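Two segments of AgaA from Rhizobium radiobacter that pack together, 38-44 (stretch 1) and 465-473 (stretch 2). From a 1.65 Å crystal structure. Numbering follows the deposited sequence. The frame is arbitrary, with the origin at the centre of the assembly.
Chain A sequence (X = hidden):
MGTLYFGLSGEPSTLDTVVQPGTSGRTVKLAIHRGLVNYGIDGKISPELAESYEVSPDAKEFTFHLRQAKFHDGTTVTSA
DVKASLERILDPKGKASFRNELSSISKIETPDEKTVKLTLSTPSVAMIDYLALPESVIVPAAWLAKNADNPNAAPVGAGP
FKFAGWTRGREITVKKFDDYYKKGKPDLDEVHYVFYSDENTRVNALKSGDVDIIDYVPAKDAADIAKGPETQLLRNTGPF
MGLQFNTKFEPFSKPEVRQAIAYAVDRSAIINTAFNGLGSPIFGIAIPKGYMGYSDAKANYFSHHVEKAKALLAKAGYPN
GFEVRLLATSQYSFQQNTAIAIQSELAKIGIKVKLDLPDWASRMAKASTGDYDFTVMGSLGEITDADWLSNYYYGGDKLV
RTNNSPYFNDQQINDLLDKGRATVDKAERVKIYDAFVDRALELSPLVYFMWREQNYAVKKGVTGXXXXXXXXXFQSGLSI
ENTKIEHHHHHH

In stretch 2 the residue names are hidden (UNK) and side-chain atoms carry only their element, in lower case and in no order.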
ATOM      1  N   ASN A  38       7.025  -8.651 -10.596  1.00 18.80           N
ATOM      2  CA  ASN A  38       6.813  -7.329  -9.985  1.00 18.47           C
ATOM      3  C   ASN A  38       6.187  -6.475 -11.052  1.00 22.23           C
ATOM      4  O   ASN A  38       6.354  -6.775 -12.238  1.00 21.87           O
ATOM      5  CB  ASN A  38       8.113  -6.710  -9.508  1.00 18.26           C
ATOM      6  CG  ASN A  38       8.639  -7.363  -8.250  1.00 22.63           C
ATOM      7  OD1 ASN A  38       9.612  -8.123  -8.287  1.00 22.89           O
ATOM      8  ND2 ASN A  38       7.992  -7.103  -7.105  1.00 19.80           N
ATOM      9  N   TYR A  39       5.477  -5.395 -10.659  1.00 19.13           N
ATOM     10  CA  TYR A  39       4.915  -4.516 -11.679  1.00 19.08           C
ATOM     11  C   TYR A  39       6.018  -3.702 -12.356  1.00 23.37           C
ATOM     12  O   TYR A  39       6.932  -3.218 -11.683  1.00 23.37           O
ATOM     13  CB  TYR A  39       3.924  -3.555 -11.014  1.00 19.77           C
ATOM     14  CG  TYR A  39       2.615  -4.220 -10.640  1.00 20.31           C
ATOM     15  CD1 TYR A  39       1.687  -4.579 -11.616  1.00 21.76           C
ATOM     16  CD2 TYR A  39       2.293  -4.466  -9.309  1.00 20.96           C
ATOM     17  CE1 TYR A  39       0.454  -5.138 -11.268  1.00 22.58           C
ATOM     18  CE2 TYR A  39       1.071  -5.041  -8.952  1.00 19.96           C
ATOM     19  CZ  TYR A  39       0.152  -5.364  -9.933  1.00 22.69           C
ATOM     20  OH  TYR A  39      -1.053  -5.914  -9.557  1.00 21.91           O
ATOM     21  N   GLY A  40       5.886  -3.527 -13.665  1.00 21.65           N
ATOM     22  CA  GLY A  40       6.742  -2.683 -14.491  1.00 22.47           C
ATOM     23  C   GLY A  40       6.267  -1.242 -14.354  1.00 25.21           C
ATOM     24  O   GLY A  40       5.178  -0.989 -13.812  1.00 23.61           O
ATOM     25  N   ILE A  41       7.081  -0.274 -14.836  1.00 22.43           N
ATOM     26  CA  ILE A  41       6.767   1.151 -14.690  1.00 24.26           C
ATOM     27  C   ILE A  41       5.478   1.563 -15.419  1.00 29.84           C
ATOM     28  O   ILE A  41       4.918   2.605 -15.080  1.00 30.47           O
ATOM     29  CB  ILE A  41       7.969   2.064 -15.065  1.00 28.30           C
ATOM     30  CG1 ILE A  41       8.316   1.957 -16.578  1.00 29.73           C
ATOM     31  CG2 ILE A  41       9.173   1.769 -14.150  1.00 29.05           C
ATOM     32  CD1 ILE A  41       9.199   3.086 -17.117  1.00 33.38           C
ATOM     33  N   ASP A  42       5.025   0.754 -16.415  1.00 26.24           N
ATOM     34  CA  ASP A  42       3.787   0.994 -17.167  1.00 27.63           C
ATOM     35  C   ASP A  42       2.592   0.239 -16.534  1.00 30.21           C
ATOM     36  O   ASP A  42       1.477   0.294 -17.056  1.00 30.12           O
ATOM     37  CB  ASP A  42       3.967   0.544 -18.628  1.00 30.20           C
ATOM     38  CG  ASP A  42       4.372  -0.920 -18.823  1.00 37.85           C
ATOM     39  OD1 ASP A  42       4.568  -1.646 -17.793  1.00 32.36           O
ATOM     40  OD2 ASP A  42       4.499  -1.344 -19.990  1.00 45.62           O
ATOM     41  N   GLY A  43       2.846  -0.481 -15.446  1.00 25.79           N
ATOM     42  CA  GLY A  43       1.808  -1.236 -14.755  1.00 25.73           C
ATOM     43  C   GLY A  43       1.606  -2.660 -15.231  1.00 29.50           C
ATOM     44  O   GLY A  43       0.722  -3.367 -14.730  1.00 30.53           O
ATOM     45  N   LYS A  44       2.385  -3.110 -16.204  1.00 27.07           N
ATOM     46  CA  LYS A  44       2.227  -4.504 -16.651  1.00 27.73           C
ATOM     47  C   LYS A  44       3.013  -5.397 -15.666  1.00 30.14           C
ATOM     48  O   LYS A  44       4.010  -4.942 -15.107  1.00 30.53           O
ATOM     49  CB  LYS A  44       2.770  -4.690 -18.083  1.00 33.01           C
ATOM     50  CG  LYS A  44       2.099  -3.800 -19.152  1.00 58.73           C
ATOM     51  CD  LYS A  44       0.618  -4.128 -19.398  1.00 74.03           C
ATOM     52  CE  LYS A  44      -0.087  -3.048 -20.188  1.00 86.57           C
ATOM     53  NZ  LYS A  44      -1.558  -3.265 -20.235  1.00 94.40           N
ATOM     54  N   UNK A 465      13.092   8.255 -13.044  1.00 21.11           N
ATOM     55  CA  UNK A 465      12.306   7.889 -11.856  1.00 19.31           C
ATOM     56  C   UNK A 465      10.848   8.089 -12.268  1.00 24.19           C
ATOM     57  O   UNK A 465      10.510   9.130 -12.845  1.00 23.44           O
ATOM     58  c   UNK A 465      10.738   8.688  -8.927  1.00 23.10           C
ATOM     59  c   UNK A 465      10.070   8.142  -7.824  1.00 24.72           C
ATOM     60  c   UNK A 465      11.951   8.153  -9.364  1.00 21.41           C
ATOM     61  c   UNK A 465      10.596   7.047  -7.158  1.00 23.05           C
ATOM     62  c   UNK A 465      12.650   8.714 -10.596  1.00 20.74           C
ATOM     63  c   UNK A 465      12.472   7.050  -8.687  1.00 21.87           C
ATOM     64  c   UNK A 465      11.802   6.499  -7.580  1.00 23.23           C
ATOM     65  N   UNK A 466       9.994   7.107 -11.955  1.00 20.92           N
ATOM     66  CA  UNK A 466       8.597   7.122 -12.375  1.00 20.11           C
ATOM     67  C   UNK A 466       7.670   7.055 -11.181  1.00 21.65           C
ATOM     68  O   UNK A 466       7.783   6.144 -10.354  1.00 19.94           O
ATOM     69  c   UNK A 466       8.303   5.906 -13.296  1.00 25.42           C
ATOM     70  o   UNK A 466       9.181   5.942 -14.417  1.00 24.97           O
ATOM     71  c   UNK A 466       6.851   5.898 -13.824  1.00 23.73           C
ATOM     72  N   UNK A 467       6.723   7.989 -11.134  1.00 18.65           N
ATOM     73  CA  UNK A 467       5.641   7.955 -10.134  1.00 18.15           C
ATOM     74  C   UNK A 467       4.631   6.992 -10.811  1.00 20.66           C
ATOM     75  O   UNK A 467       3.956   7.368 -11.785  1.00 21.72           O
ATOM     76  c   UNK A 467       5.032   9.349  -9.931  1.00 17.82           C
ATOM     77  c   UNK A 467       4.026   9.350  -8.795  1.00 20.99           C
ATOM     78  n   UNK A 467       3.635  10.534  -8.350  1.00 20.10           N
ATOM     79  o   UNK A 467       3.611   8.291  -8.310  1.00 20.25           O
ATOM     80  N   UNK A 468       4.638   5.721 -10.383  1.00 17.47           N
ATOM     81  CA  UNK A 468       3.915   4.636 -11.058  1.00 17.59           C
ATOM     82  C   UNK A 468       2.393   4.836 -11.034  1.00 22.15           C
ATOM     83  O   UNK A 468       1.865   5.538 -10.163  1.00 21.20           O
ATOM     84  s   UNK A 468       6.628   1.524 -10.432  1.00 23.95           S
ATOM     85  c   UNK A 468       5.790   2.943 -11.183  1.00 21.48           C
ATOM     86  c   UNK A 468       4.384   3.263 -10.577  1.00 18.87           C
ATOM     87  c   UNK A 468       5.411   0.225 -10.674  1.00 21.40           C
ATOM     88  N   UNK A 469       1.713   4.371 -12.099  1.00 22.56           N
ATOM     89  CA  UNK A 469       0.335   4.825 -12.337  1.00 22.73           C
ATOM     90  C   UNK A 469      -0.741   4.347 -11.368  1.00 23.72           C
ATOM     91  O   UNK A 469      -0.720   3.198 -10.936  1.00 22.07           O
ATOM     92  c   UNK A 469       0.040   4.373 -13.772  1.00 25.41           C
ATOM     93  c   UNK A 469       0.991   3.265 -14.041  1.00 28.87           C
ATOM     94  c   UNK A 469       2.245   3.641 -13.274  1.00 24.69           C
ATOM     95  N   UNK A 470      -1.683   5.255 -11.082  1.00 22.06           N
ATOM     96  CA  UNK A 470      -2.863   4.993 -10.257  1.00 21.46           C
ATOM     97  C   UNK A 470      -2.507   4.344  -8.936  1.00 21.18           C
ATOM     98  O   UNK A 470      -1.669   4.868  -8.205  1.00 20.90           O
ATOM     99  N   UNK A 471      -3.063   3.139  -8.679  1.00 18.28           N
ATOM    100  CA  UNK A 471      -2.820   2.392  -7.433  1.00 18.64           C
ATOM    101  C   UNK A 471      -1.377   1.920  -7.237  1.00 20.53           C
ATOM    102  O   UNK A 471      -1.050   1.412  -6.157  1.00 20.23           O
ATOM    103  c   UNK A 471      -7.822   1.887  -6.054  1.00 21.56           C
ATOM    104  c   UNK A 471      -6.882   2.898  -5.960  1.00 22.05           C
ATOM    105  c   UNK A 471      -6.163   0.441  -7.039  1.00 21.22           C
ATOM    106  c   UNK A 471      -5.190   1.435  -6.928  1.00 19.95           C
ATOM    107  c   UNK A 471      -7.477   0.670  -6.602  1.00 23.21           C
ATOM    108  c   UNK A 471      -5.567   2.679  -6.413  1.00 20.14           C
ATOM    109  c   UNK A 471      -3.773   1.173  -7.369  1.00 19.97           C
ATOM    110  N   UNK A 472      -0.515   2.042  -8.255  1.00 18.41           N
ATOM    111  CA  UNK A 472       0.877   1.580  -8.125  1.00 18.84           C
ATOM    112  C   UNK A 472       1.811   2.637  -7.562  1.00 20.69           C
ATOM    113  O   UNK A 472       3.019   2.373  -7.425  1.00 19.94           O
ATOM    114  c   UNK A 472       0.727  -0.142 -10.030  1.00 23.28           C
ATOM    115  c   UNK A 472       1.226  -0.451 -11.387  1.00 22.50           C
ATOM    116  c   UNK A 472       1.418   1.087  -9.482  1.00 19.04           C
ATOM    117  c   UNK A 472       0.938  -1.334  -9.110  1.00 23.67           C
ATOM    118  N   UNK A 473       1.288   3.836  -7.211  1.00 17.26           N
ATOM    119  CA  UNK A 473       2.185   4.915  -6.752  1.00 17.47           C
ATOM    120  C   UNK A 473       3.075   4.523  -5.559  1.00 19.49           C
ATOM    121  O   UNK A 473       4.250   4.913  -5.542  1.00 19.31           O
ATOM    122  o   UNK A 473       2.376   7.258  -6.126  1.00 19.31           O
ATOM    123  c   UNK A 473       0.349   6.101  -5.412  1.00 18.69           C
ATOM    124  c   UNK A 473       1.433   6.231  -6.494  1.00 20.25           C
TER

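Position 465 carries seven side-chain carbons: one leads to a ring of six. The ring has no heteroatom and no hydroxyl. The CA-to-CB bond points away from stretch 1, and the side chain does not touch it. This is F465.

Position 466 has three side-chain atoms. The first carbon carries one oxygen and one carbon. A branch of this kind at CB identifies threonine. The CA-to-CB bond points toward stretch 1, and the side-chain oxygen lies 3.9 Å from I41 CD1. With the name T466, that oxygen is OG1. The approach is a van der Waals contact.

Position 467 has two carbons, the second bearing one oxygen and one nitrogen. This is a carboxamide on a short stem. The CA-to-CB bond points away from stretch 1, and the side chain does not touch it. The residue is N467. Its OD1 accepts a hydrogen bond within stretch 2 from the side-chain oxygen of position 473, at 2.7 Å. Its ND2 is bonded elsewhere in the structure.

Position 468 shows an unbranched chain of two carbons, a sulfur and a final carbon. The CA-to-CB bond points toward stretch 1. The final carbon lies 3.4 Å from G40 O, 3.9 Å from Y39 O and 4.1 Å from Y39 CB. It therefore meets both backbone and side chain of stretch 1. A thioether in that order is methionine, M468, and the final carbon is its CE.

Position 469 has three carbons that close a ring onto its own backbone N. The ring lies against the turn of stretch 1. The ring carbon bonded to N is 3.4 Å from I41 O, and the middle carbon of the three is 4.2 Å from D42 C. Only proline closes such a ring, so it is P469. These two carbons are CD and CG.

Position 470 has no side-chain atoms. It makes no contact with stretch 1. Its phi of 51° is positive, which by itself favours glycine. It is G470.

Position 471 again has one carbon and a six-carbon ring, without a hydroxyl. Its side chain is out of reach of stretch 1. It is F471.

Position 472 has four carbons, forked at the second. One end carbon of the fork sits 3.7 Å from the centroid of the Y39 ring, 22° off the normal, making a CH-pi contact over one face. The other is 3.5 Å from G43 CA. That is leucine, L472. The first end carbon is CD2 and the second CD1.

Position 473 has one carbon bearing an oxygen and a carbon. It does not reach stretch 1. It is T473. Its OG1 is the donor to N467 OD1 noted above.

No hydrogen bond crosses between the stretches. The contact is made by apolar packing and one CH-pi contact, and buries 344 Å² in all, both sides summed. Stretch 1 makes a type I turn from G40 to G43, held by G43 N to G40 O at 2.9 Å. M468 packs against Y39, G40 and I41, P469 against the turn, L472 against Y39 and G43, and T466 against I41. At G43's backbone angles a CB would be jammed against the carbonyl O of D42, which by itself calls for glycine; that CB would also lie 3.6 Å from L472 CD1.

Stretch 2 (465-473) FTNMPGFLT
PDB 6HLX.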